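Local structure of membrane protein (5DL5) at residues 214-225 with 236-247; 228-236 with 280-288. The protein probably forms an outer-membrane beta-barrel channel of the OprD porin family that lets small molecules, antibiotics among them, into Acinetobacter baumannii. All coordinates share one frame; numbering follows the deposited sequence.

Contact 1 of 2, residues 214-225 with 236-247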
loop_
_atom_site.group_PDB
_atom_site.type_symbol
_atom_site.label_atom_id
_atom_site.label_comp_id
_atom_site.label_asym_id
_atom_site.label_seq_id
_atom_site.Cartn_x
_atom_site.Cartn_y
_atom_site.Cartn_z
ATOM N N ASN A 214 5.411 -21.562 2.078
ATOM C CA ASN A 214 6.572 -21.563 1.226
ATOM C C ASN A 214 7.139 -20.232 0.879
ATOM O O ASN A 214 7.928 -20.155 -0.086
ATOM C CB ASN A 214 6.273 -22.351 -0.065
ATOM C CG ASN A 214 5.996 -23.818 0.241
ATOM O OD1 ASN A 214 6.630 -24.389 1.130
ATOM N ND2 ASN A 214 5.001 -24.372 -0.365
ATOM N N ALA A 215 6.744 -19.164 1.578
ATOM C CA ALA A 215 7.145 -17.847 1.141
ATOM C C ALA A 215 7.785 -17.025 2.312
ATOM O O ALA A 215 8.951 -16.771 2.307
ATOM C CB ALA A 215 5.956 -17.105 0.626
ATOM N N LEU A 216 7.013 -16.704 3.345
ATOM C CA LEU A 216 7.491 -15.924 4.386
ATOM C C LEU A 216 6.525 -15.895 5.555
ATOM O O LEU A 216 5.331 -16.181 5.374
ATOM C CB LEU A 216 7.706 -14.477 3.934
ATOM C CG LEU A 216 6.542 -13.689 3.290
ATOM C CD1 LEU A 216 5.821 -12.778 4.259
ATOM C CD2 LEU A 216 7.131 -12.731 2.283
ATOM N N GLU A 217 7.067 -15.483 6.681
ATOM C CA GLU A 217 6.363 -15.183 7.905
ATOM C C GLU A 217 6.642 -13.746 8.212
ATOM O O GLU A 217 7.787 -13.265 8.031
ATOM C CB GLU A 217 6.793 -16.135 9.069
ATOM C CG GLU A 217 6.613 -17.581 8.684
ATOM C CD GLU A 217 7.187 -18.601 9.696
ATOM O OE1 GLU A 217 8.190 -18.327 10.471
ATOM O OE2 GLU A 217 6.634 -19.735 9.646
ATOM N N ARG A 218 5.607 -13.035 8.614
ATOM C CA ARG A 218 5.740 -11.622 8.846
ATOM C C ARG A 218 4.872 -11.149 9.980
ATOM O O ARG A 218 3.719 -11.588 10.090
ATOM C CB ARG A 218 5.433 -10.844 7.567
ATOM C CG ARG A 218 5.544 -9.343 7.721
ATOM C CD ARG A 218 5.869 -8.662 6.374
ATOM N NE ARG A 218 4.793 -8.671 5.518
ATOM C CZ ARG A 218 4.842 -8.669 4.146
ATOM N NH1 ARG A 218 5.956 -8.789 3.435
ATOM N NH2 ARG A 218 3.696 -8.733 3.538
ATOM N N HIS A 219 5.458 -10.347 10.867
ATOM C CA HIS A 219 4.712 -9.700 11.911
ATOM C C HIS A 219 4.855 -8.207 11.842
ATOM O O HIS A 219 5.920 -7.721 11.442
ATOM C CB HIS A 219 5.161 -10.278 13.267
ATOM C CG HIS A 219 4.930 -11.766 13.396
ATOM N ND1 HIS A 219 5.867 -12.705 13.025
ATOM C CD2 HIS A 219 3.833 -12.467 13.780
ATOM C CE1 HIS A 219 5.381 -13.917 13.217
ATOM N NE2 HIS A 219 4.146 -13.796 13.661
ATOM N N TYR A 220 3.833 -7.480 12.278
ATOM C CA TYR A 220 3.815 -6.003 12.251
ATOM C C TYR A 220 3.280 -5.598 13.620
ATOM O O TYR A 220 2.351 -6.209 14.151
ATOM C CB TYR A 220 2.872 -5.464 11.182
ATOM C CG TYR A 220 2.572 -3.956 11.215
ATOM C CD1 TYR A 220 3.427 -3.038 10.613
ATOM C CD2 TYR A 220 1.450 -3.493 11.831
ATOM C CE1 TYR A 220 3.167 -1.715 10.632
ATOM C CE2 TYR A 220 1.212 -2.128 11.908
ATOM C CZ TYR A 220 2.029 -1.287 11.229
ATOM O OH TYR A 220 1.817 0.036 11.238
ATOM N N ALA A 221 3.835 -4.526 14.168
ATOM C CA ALA A 221 3.303 -3.882 15.375
ATOM C C ALA A 221 3.306 -2.357 15.149
ATOM O O ALA A 221 4.196 -1.822 14.495
ATOM C CB ALA A 221 4.247 -4.203 16.572
ATOM N N ASN A 222 2.385 -1.662 15.793
ATOM C CA ASN A 222 2.357 -0.192 15.763
ATOM C C ASN A 222 1.828 0.311 17.098
ATOM O O ASN A 222 0.943 -0.294 17.744
ATOM C CB ASN A 222 1.474 0.319 14.631
ATOM C CG ASN A 222 1.202 1.828 14.701
ATOM O OD1 ASN A 222 0.193 2.252 15.197
ATOM N ND2 ASN A 222 2.078 2.608 14.155
ATOM N N VAL A 223 2.391 1.440 17.492
ATOM C CA VAL A 223 1.804 2.263 18.544
ATOM C C VAL A 223 1.822 3.741 18.081
ATOM O O VAL A 223 2.825 4.218 17.499
ATOM C CB VAL A 223 2.441 1.947 19.888
ATOM C CG1 VAL A 223 3.913 2.342 19.937
ATOM C CG2 VAL A 223 1.773 2.794 20.965
ATOM N N ASN A 224 0.759 4.447 18.400
ATOM C CA ASN A 224 0.479 5.738 17.939
ATOM C C ASN A 224 -0.116 6.520 19.106
ATOM O O ASN A 224 -1.064 6.105 19.737
ATOM C CB ASN A 224 -0.374 5.728 16.632
ATOM C CG ASN A 224 -0.482 7.084 16.034
ATOM O OD1 ASN A 224 -1.229 7.943 16.530
ATOM N ND2 ASN A 224 0.376 7.362 15.040
ATOM N N PHE A 225 0.559 7.634 19.450
ATOM C CA PHE A 225 0.247 8.422 20.648
ATOM C C PHE A 225 0.209 9.902 20.220
ATOM O O PHE A 225 1.177 10.434 19.720
ATOM C CB PHE A 225 1.224 8.228 21.811
ATOM C CG PHE A 225 0.865 9.073 23.027
ATOM C CD1 PHE A 225 -0.326 8.879 23.695
ATOM C CD2 PHE A 225 1.655 10.092 23.424
ATOM C CE1 PHE A 225 -0.713 9.698 24.763
ATOM C CE2 PHE A 225 1.294 10.916 24.515
ATOM C CZ PHE A 225 0.107 10.712 25.162
ATOM N N THR A 236 2.258 14.159 17.623
ATOM C CA THR A 236 1.924 12.779 17.451
ATOM C C THR A 236 3.216 11.969 17.229
ATOM O O THR A 236 3.995 12.268 16.306
ATOM C CB THR A 236 1.001 12.605 16.213
ATOM O OG1 THR A 236 -0.089 13.461 16.411
ATOM C CG2 THR A 236 0.549 11.092 15.918
ATOM N N TYR A 237 3.360 10.897 18.030
ATOM C CA TYR A 237 4.452 10.000 17.940
ATOM C C TYR A 237 3.988 8.682 17.453
ATOM O O TYR A 237 2.921 8.202 17.823
ATOM C CB TYR A 237 5.049 9.744 19.326
ATOM C CG TYR A 237 5.482 10.960 20.065
ATOM C CD1 TYR A 237 4.617 11.588 20.952
ATOM C CD2 TYR A 237 6.742 11.431 19.942
ATOM C CE1 TYR A 237 5.030 12.668 21.711
ATOM C CE2 TYR A 237 7.183 12.496 20.665
ATOM C CZ TYR A 237 6.314 13.098 21.558
ATOM O OH TYR A 237 6.745 14.188 22.237
ATOM N N ASP A 238 4.784 8.084 16.631
ATOM C CA ASP A 238 4.472 6.783 16.019
ATOM C C ASP A 238 5.710 5.858 16.054
ATOM O O ASP A 238 6.871 6.281 15.659
ATOM C CB ASP A 238 3.999 6.962 14.560
ATOM C CG ASP A 238 3.435 5.647 13.982
ATOM O OD1 ASP A 238 2.230 5.288 14.291
ATOM O OD2 ASP A 238 4.223 4.886 13.317
ATOM N N PHE A 239 5.501 4.623 16.496
ATOM C CA PHE A 239 6.529 3.556 16.411
ATOM C C PHE A 239 5.917 2.400 15.679
ATOM O O PHE A 239 4.800 1.898 16.074
ATOM C CB PHE A 239 6.977 3.264 17.878
ATOM C CG PHE A 239 8.001 2.141 18.077
ATOM C CD1 PHE A 239 9.044 1.868 17.161
ATOM C CD2 PHE A 239 7.985 1.392 19.296
ATOM C CE1 PHE A 239 9.969 0.834 17.382
ATOM C CE2 PHE A 239 8.935 0.364 19.555
ATOM C CZ PHE A 239 9.959 0.100 18.623
ATOM N N SER A 240 6.505 2.056 14.546
ATOM C CA SER A 240 6.016 1.026 13.677
ATOM C C SER A 240 7.177 0.057 13.386
ATOM O O SER A 240 8.350 0.475 13.309
ATOM C CB SER A 240 5.525 1.595 12.334
ATOM O OG SER A 240 4.342 2.342 12.592
ATOM N N GLY A 241 6.863 -1.213 13.140
ATOM C CA GLY A 241 7.866 -2.122 12.592
ATOM C C GLY A 241 7.414 -3.496 12.047
ATOM O O GLY A 241 6.308 -3.913 12.317
ATOM N N TYR A 242 8.222 -4.044 11.134
ATOM C CA TYR A 242 7.991 -5.423 10.683
ATOM C C TYR A 242 9.196 -6.324 10.998
ATOM O O TYR A 242 10.394 -5.942 10.874
ATOM C CB TYR A 242 7.788 -5.523 9.189
ATOM C CG TYR A 242 6.624 -4.796 8.606
ATOM C CD1 TYR A 242 6.767 -3.496 8.157
ATOM C CD2 TYR A 242 5.412 -5.478 8.367
ATOM C CE1 TYR A 242 5.699 -2.850 7.506
ATOM C CE2 TYR A 242 4.312 -4.838 7.835
ATOM C CZ TYR A 242 4.479 -3.507 7.374
ATOM O OH TYR A 242 3.432 -2.925 6.796
ATOM N N HIS A 243 8.835 -7.537 11.326
ATOM C CA HIS A 243 9.766 -8.657 11.320
ATOM C C HIS A 243 9.374 -9.691 10.226
ATOM O O HIS A 243 8.261 -10.236 10.270
ATOM C CB HIS A 243 9.772 -9.265 12.701
ATOM C CG HIS A 243 10.529 -10.541 12.786
ATOM N ND1 HIS A 243 11.898 -10.574 12.859
ATOM C CD2 HIS A 243 10.124 -11.833 12.690
ATOM C CE1 HIS A 243 12.311 -11.835 12.926
ATOM N NE2 HIS A 243 11.252 -12.618 12.800
ATOM N N THR A 244 10.296 -10.003 9.324
ATOM C CA THR A 244 10.009 -10.929 8.234
ATOM C C THR A 244 11.038 -12.009 8.137
ATOM O O THR A 244 12.244 -11.778 8.081
ATOM C CB THR A 244 9.988 -10.189 6.875
ATOM O OG1 THR A 244 9.100 -9.108 6.953
ATOM C CG2 THR A 244 9.528 -11.168 5.669
ATOM N N LYS A 245 10.583 -13.233 8.097
ATOM C CA LYS A 245 11.418 -14.366 7.809
ATOM C C LYS A 245 10.992 -14.916 6.460
ATOM O O LYS A 245 9.828 -15.369 6.257
ATOM C CB LYS A 245 11.297 -15.470 8.877
ATOM C CG LYS A 245 12.373 -16.511 8.665
ATOM C CD LYS A 245 12.400 -17.549 9.779
ATOM C CE LYS A 245 11.087 -18.347 9.735
ATOM N NZ LYS A 245 11.237 -19.783 10.112
ATOM N N PHE A 246 11.922 -14.836 5.546
ATOM C CA PHE A 246 11.731 -15.332 4.208
ATOM C C PHE A 246 12.151 -16.755 4.162
ATOM O O PHE A 246 13.248 -17.127 4.647
ATOM C CB PHE A 246 12.594 -14.527 3.168
ATOM C CG PHE A 246 12.148 -13.136 2.986
ATOM C CD1 PHE A 246 11.138 -12.826 2.069
ATOM C CD2 PHE A 246 12.693 -12.133 3.705
ATOM C CE1 PHE A 246 10.725 -11.502 1.899
ATOM C CE2 PHE A 246 12.305 -10.797 3.535
ATOM C CZ PHE A 246 11.298 -10.482 2.622
ATOM N N ASP A 247 11.296 -17.554 3.541
ATOM C CA ASP A 247 11.570 -19.082 3.370
ATOM C C ASP A 247 12.757 -19.188 2.398
ATOM O O ASP A 247 12.989 -18.278 1.513
ATOM C CB ASP A 247 10.309 -19.679 2.720
ATOM C CG ASP A 247 10.231 -21.218 2.693
ATOM O OD1 ASP A 247 9.641 -21.791 3.659
ATOM O OD2 ASP A 247 10.550 -21.857 1.621
#
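N222, N224 and D238 all carry CG anti to the backbone N (chi1 -170° in D238), which brings two amides and one carboxylate together across the strand pair. N222 ND2 lies 2.7 Å from D238 OD1 and meets it on the syn side. N224 ND2 lies 2.9 Å from the same D238 OD1 and comes from the anti side. The two donors reach that oxygen from opposite faces of the carboxylate plane. N222 ND2 also donates to S240 OG at 2.8 Å. S240 OG in turn donates to D238 OD2 at 2.6 Å, on its syn lone pair. Both carboxylate oxygens are thus gripped, which should limit rotation of the carboxylate.

Further along this face, Y220 and Y242 meet. Y220 CD1 sits over one face of the Y242 ring, toward its rim, 3.4 Å from Y242 CE2. The ring planes are 51° apart. R218 runs beside T244, and its CD touches Y242 CD2. Its guanidinium goes on to a salt bridge with D311 and to V134 O; Y242 OH bonds P133 O and Y317 N. L216 and F246 pack together and close the end of this face near A215.

The other face carries E217 and K245, side by side, with a salt bridge of 3.4 Å between E217 OE1 and K245 NZ. Near the far end, V223 CG1 packs on F239 CB, and Y237 CD1 meets the edge of the F225 ring, nearest CD2.

Strands 216-225 and 236-246 belong to a beta hairpin in the barrel wall. They run antiparallel at 175°, with paired backbone bonds from E217-K245 to F225-Y237. The face with R218 and Y242 bonds to loop residues, consistent with the barrel interior. The two asparagine donors and the serine hydroxyl would probably stabilise D238 as a carboxylate.

Contact 2 of 2, residues 228-236 with 280-288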
loop_
_atom_site.group_PDB
_atom_site.type_symbol
_atom_site.label_atom_id
_atom_site.label_comp_id
_atom_site.label_asym_id
_atom_site.label_seq_id
_atom_site.Cartn_x
_atom_site.Cartn_y
_atom_site.Cartn_z
ATOM N N PRO A 228 -1.887 16.333 22.949
ATOM C CA PRO A 228 -2.469 17.673 22.819
ATOM C C PRO A 228 -1.571 18.733 23.381
ATOM O O PRO A 228 -0.925 18.455 24.383
ATOM C CB PRO A 228 -3.725 17.597 23.707
ATOM C CG PRO A 228 -4.114 16.172 23.652
ATOM C CD PRO A 228 -2.810 15.428 23.653
ATOM N N LEU A 229 -1.483 19.869 22.702
ATOM C CA LEU A 229 -0.690 21.013 23.115
ATOM C C LEU A 229 -1.633 22.236 23.039
ATOM O O LEU A 229 -2.735 22.133 22.471
ATOM C CB LEU A 229 0.506 21.204 22.146
ATOM C CG LEU A 229 1.641 20.165 22.092
ATOM C CD1 LEU A 229 2.690 20.550 21.064
ATOM C CD2 LEU A 229 2.308 20.135 23.447
ATOM N N ALA A 230 -1.181 23.393 23.537
ATOM C CA ALA A 230 -1.944 24.651 23.424
ATOM C C ALA A 230 -2.132 25.120 21.973
ATOM O O ALA A 230 -1.344 24.772 21.086
ATOM C CB ALA A 230 -1.306 25.780 24.270
ATOM N N ASN A 231 -3.188 25.909 21.774
ATOM C CA ASN A 231 -3.543 26.599 20.511
ATOM C C ASN A 231 -3.919 25.683 19.377
ATOM O O ASN A 231 -3.539 25.971 18.247
ATOM C CB ASN A 231 -2.476 27.620 20.053
ATOM C CG ASN A 231 -2.590 28.904 20.783
ATOM O OD1 ASN A 231 -2.852 29.970 20.210
ATOM N ND2 ASN A 231 -2.429 28.822 22.079
ATOM N N ASP A 232 -4.680 24.612 19.671
ATOM C CA ASP A 232 -5.109 23.645 18.663
ATOM C C ASP A 232 -3.851 23.102 17.947
ATOM O O ASP A 232 -3.580 23.331 16.752
ATOM C CB ASP A 232 -6.208 24.255 17.737
ATOM C CG ASP A 232 -5.757 24.471 16.258
ATOM O OD1 ASP A 232 -5.076 25.481 15.981
ATOM O OD2 ASP A 232 -6.101 23.640 15.365
ATOM N N SER A 233 -3.050 22.412 18.748
ATOM C CA SER A 233 -1.741 21.918 18.328
ATOM C C SER A 233 -1.530 20.616 18.935
ATOM O O SER A 233 -2.106 20.306 19.985
ATOM C CB SER A 233 -0.626 22.828 18.901
ATOM O OG SER A 233 -0.680 24.068 18.329
ATOM N N SER A 234 -0.606 19.873 18.396
ATOM C CA SER A 234 -0.379 18.589 18.954
ATOM C C SER A 234 0.886 18.048 18.446
ATOM O O SER A 234 1.376 18.475 17.434
ATOM C CB SER A 234 -1.478 17.567 18.545
ATOM O OG SER A 234 -1.411 17.346 17.147
ATOM N N LEU A 235 1.304 17.030 19.146
ATOM C CA LEU A 235 2.428 16.232 18.804
ATOM C C LEU A 235 1.968 14.821 18.725
ATOM O O LEU A 235 1.377 14.345 19.671
ATOM C CB LEU A 235 3.514 16.382 19.865
ATOM C CG LEU A 235 4.869 16.529 19.167
ATOM C CD1 LEU A 235 5.177 18.000 19.026
ATOM C CD2 LEU A 235 5.966 15.813 19.931
ATOM N N THR A 236 2.258 14.159 17.623
ATOM C CA THR A 236 1.924 12.779 17.451
ATOM C C THR A 236 3.216 11.969 17.229
ATOM O O THR A 236 3.995 12.268 16.306
ATOM C CB THR A 236 1.001 12.605 16.213
ATOM O OG1 THR A 236 -0.089 13.461 16.411
ATOM C CG2 THR A 236 0.549 11.092 15.918
ATOM N N ILE A 280 10.458 5.369 13.810
ATOM C CA ILE A 280 9.849 6.269 14.763
ATOM C C ILE A 280 9.618 7.615 14.092
ATOM O O ILE A 280 10.517 8.039 13.319
ATOM C CB ILE A 280 10.718 6.454 16.018
ATOM C CG1 ILE A 280 12.175 6.865 15.635
ATOM C CG2 ILE A 280 10.752 5.146 16.759
ATOM C CD1 ILE A 280 13.072 7.297 16.775
ATOM N N SER A 281 8.464 8.246 14.378
ATOM C CA SER A 281 8.124 9.522 13.779
ATOM C C SER A 281 7.546 10.393 14.826
ATOM O O SER A 281 6.986 9.884 15.811
ATOM C CB SER A 281 7.212 9.326 12.532
ATOM O OG SER A 281 5.932 9.125 13.029
ATOM N N GLY A 282 7.782 11.703 14.715
ATOM C CA GLY A 282 7.131 12.687 15.555
ATOM C C GLY A 282 6.643 13.805 14.653
ATOM O O GLY A 282 7.398 14.217 13.800
ATOM N N THR A 283 5.366 14.199 14.782
ATOM C CA THR A 283 4.720 15.220 13.978
ATOM C C THR A 283 4.222 16.284 14.898
ATOM O O THR A 283 3.494 15.991 15.829
ATOM C CB THR A 283 3.514 14.604 13.180
ATOM O OG1 THR A 283 4.038 13.558 12.418
ATOM C CG2 THR A 283 2.858 15.555 12.221
ATOM N N TYR A 284 4.614 17.522 14.643
ATOM C CA TYR A 284 4.102 18.638 15.386
ATOM C C TYR A 284 3.179 19.320 14.451
ATOM O O TYR A 284 3.604 19.665 13.371
ATOM C CB TYR A 284 5.239 19.577 15.778
ATOM C CG TYR A 284 4.785 20.909 16.296
ATOM C CD1 TYR A 284 3.918 20.996 17.371
ATOM C CD2 TYR A 284 5.204 22.091 15.707
ATOM C CE1 TYR A 284 3.519 22.230 17.877
ATOM C CE2 TYR A 284 4.856 23.328 16.242
ATOM C CZ TYR A 284 3.992 23.396 17.317
ATOM O OH TYR A 284 3.536 24.606 17.827
ATOM N N ALA A 285 1.958 19.584 14.890
ATOM C CA ALA A 285 0.957 20.242 14.061
ATOM C C ALA A 285 0.407 21.397 14.810
ATOM O O ALA A 285 0.221 21.381 16.025
ATOM C CB ALA A 285 -0.153 19.220 13.716
ATOM N N THR A 286 0.308 22.499 14.121
ATOM C CA THR A 286 -0.229 23.691 14.679
ATOM C C THR A 286 -0.894 24.570 13.601
ATOM O O THR A 286 -0.287 24.963 12.569
ATOM C CB THR A 286 0.855 24.509 15.410
ATOM O OG1 THR A 286 0.262 25.663 16.013
ATOM C CG2 THR A 286 1.945 24.972 14.459
ATOM N N GLY A 287 -2.150 24.909 13.840
ATOM C CA GLY A 287 -2.917 25.727 12.866
ATOM C C GLY A 287 -2.897 25.085 11.474
ATOM O O GLY A 287 -3.285 23.936 11.343
ATOM N N PRO A 288 -2.367 25.792 10.468
ATOM C CA PRO A 288 -2.410 25.362 9.066
ATOM C C PRO A 288 -1.306 24.445 8.620
ATOM O O PRO A 288 -1.284 23.977 7.465
ATOM C CB PRO A 288 -2.307 26.664 8.283
ATOM C CG PRO A 288 -1.603 27.602 9.204
ATOM C CD PRO A 288 -1.999 27.224 10.599
HETATM O O HOH W 1 0.433 16.106 15.764
HETATM O O HOH W 2 4.401 11.206 13.747
#
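L235 and Y284 make the close apolar packing of this contact. L235 CD1 lies 3.6 Å from Y284 CB, and the two side chains cross at about a right angle. L229 also crosses the tyrosine at about a right angle, with L229 CD1 at the ring edge, 3.7 Å from Y284 CE1. Y284 CG is anti to its backbone N (chi1 168°), which lays the ring along the strand pair toward S233 and L229. Backbone bonds hold the tight part together. S234 pairs with A285 and T236 with T283, each through two N-H to O bonds.

The turn end is looser. D232 lies beside G287 without a hydrogen bond to it, and its side chain is on the surface. One hydroxyl pair joins the strands here, S233 OG to T286 OG1 at 3.0 Å.

The face with S234, T236 and T283 carries two bound waters. One water is 2.6 Å from S234 OG and 2.8 Å from T236 OG1, and it donates to T283 O. A second water donates to T236 O at 2.8 Å. It also bonds S281 OG and T283 OG1. These waters link hydroxyls that do not meet directly.

Strand 233-236 is the start of the second arm of a hairpin whose turn is 230-232. Strand 280-286 is its next neighbour in the barrel wall, antiparallel to it. The apolar face of L235 and Y284 ends toward the turn in the S233-T286 hydroxyl pair, while the S234, T236 and T283 face has the two waters. This fits a barrel wall with a largely apolar outside and a wet inside.

In the fold
Both contacts use strand 233-246. Contact 1 pairs it with strand 216-229 and contact 2 with strand 273-286, so the same strand is held along its two edges. They share T236 and meet directly, with a probable hydrogen bond from S281 N to D238 O and packing of F239 on I280. Contact 1 is partly buried, its centre about 14 Å from the centre of the chain. Contact 2 is a surface contact near one end of the strands, its centre about 25 Å from the centre of the chain. Contact 1 relies on direct polar bonds, a salt bridge and tyrosine packing. Contact 2 buries less, and joins one hydroxyl pair directly and others through water.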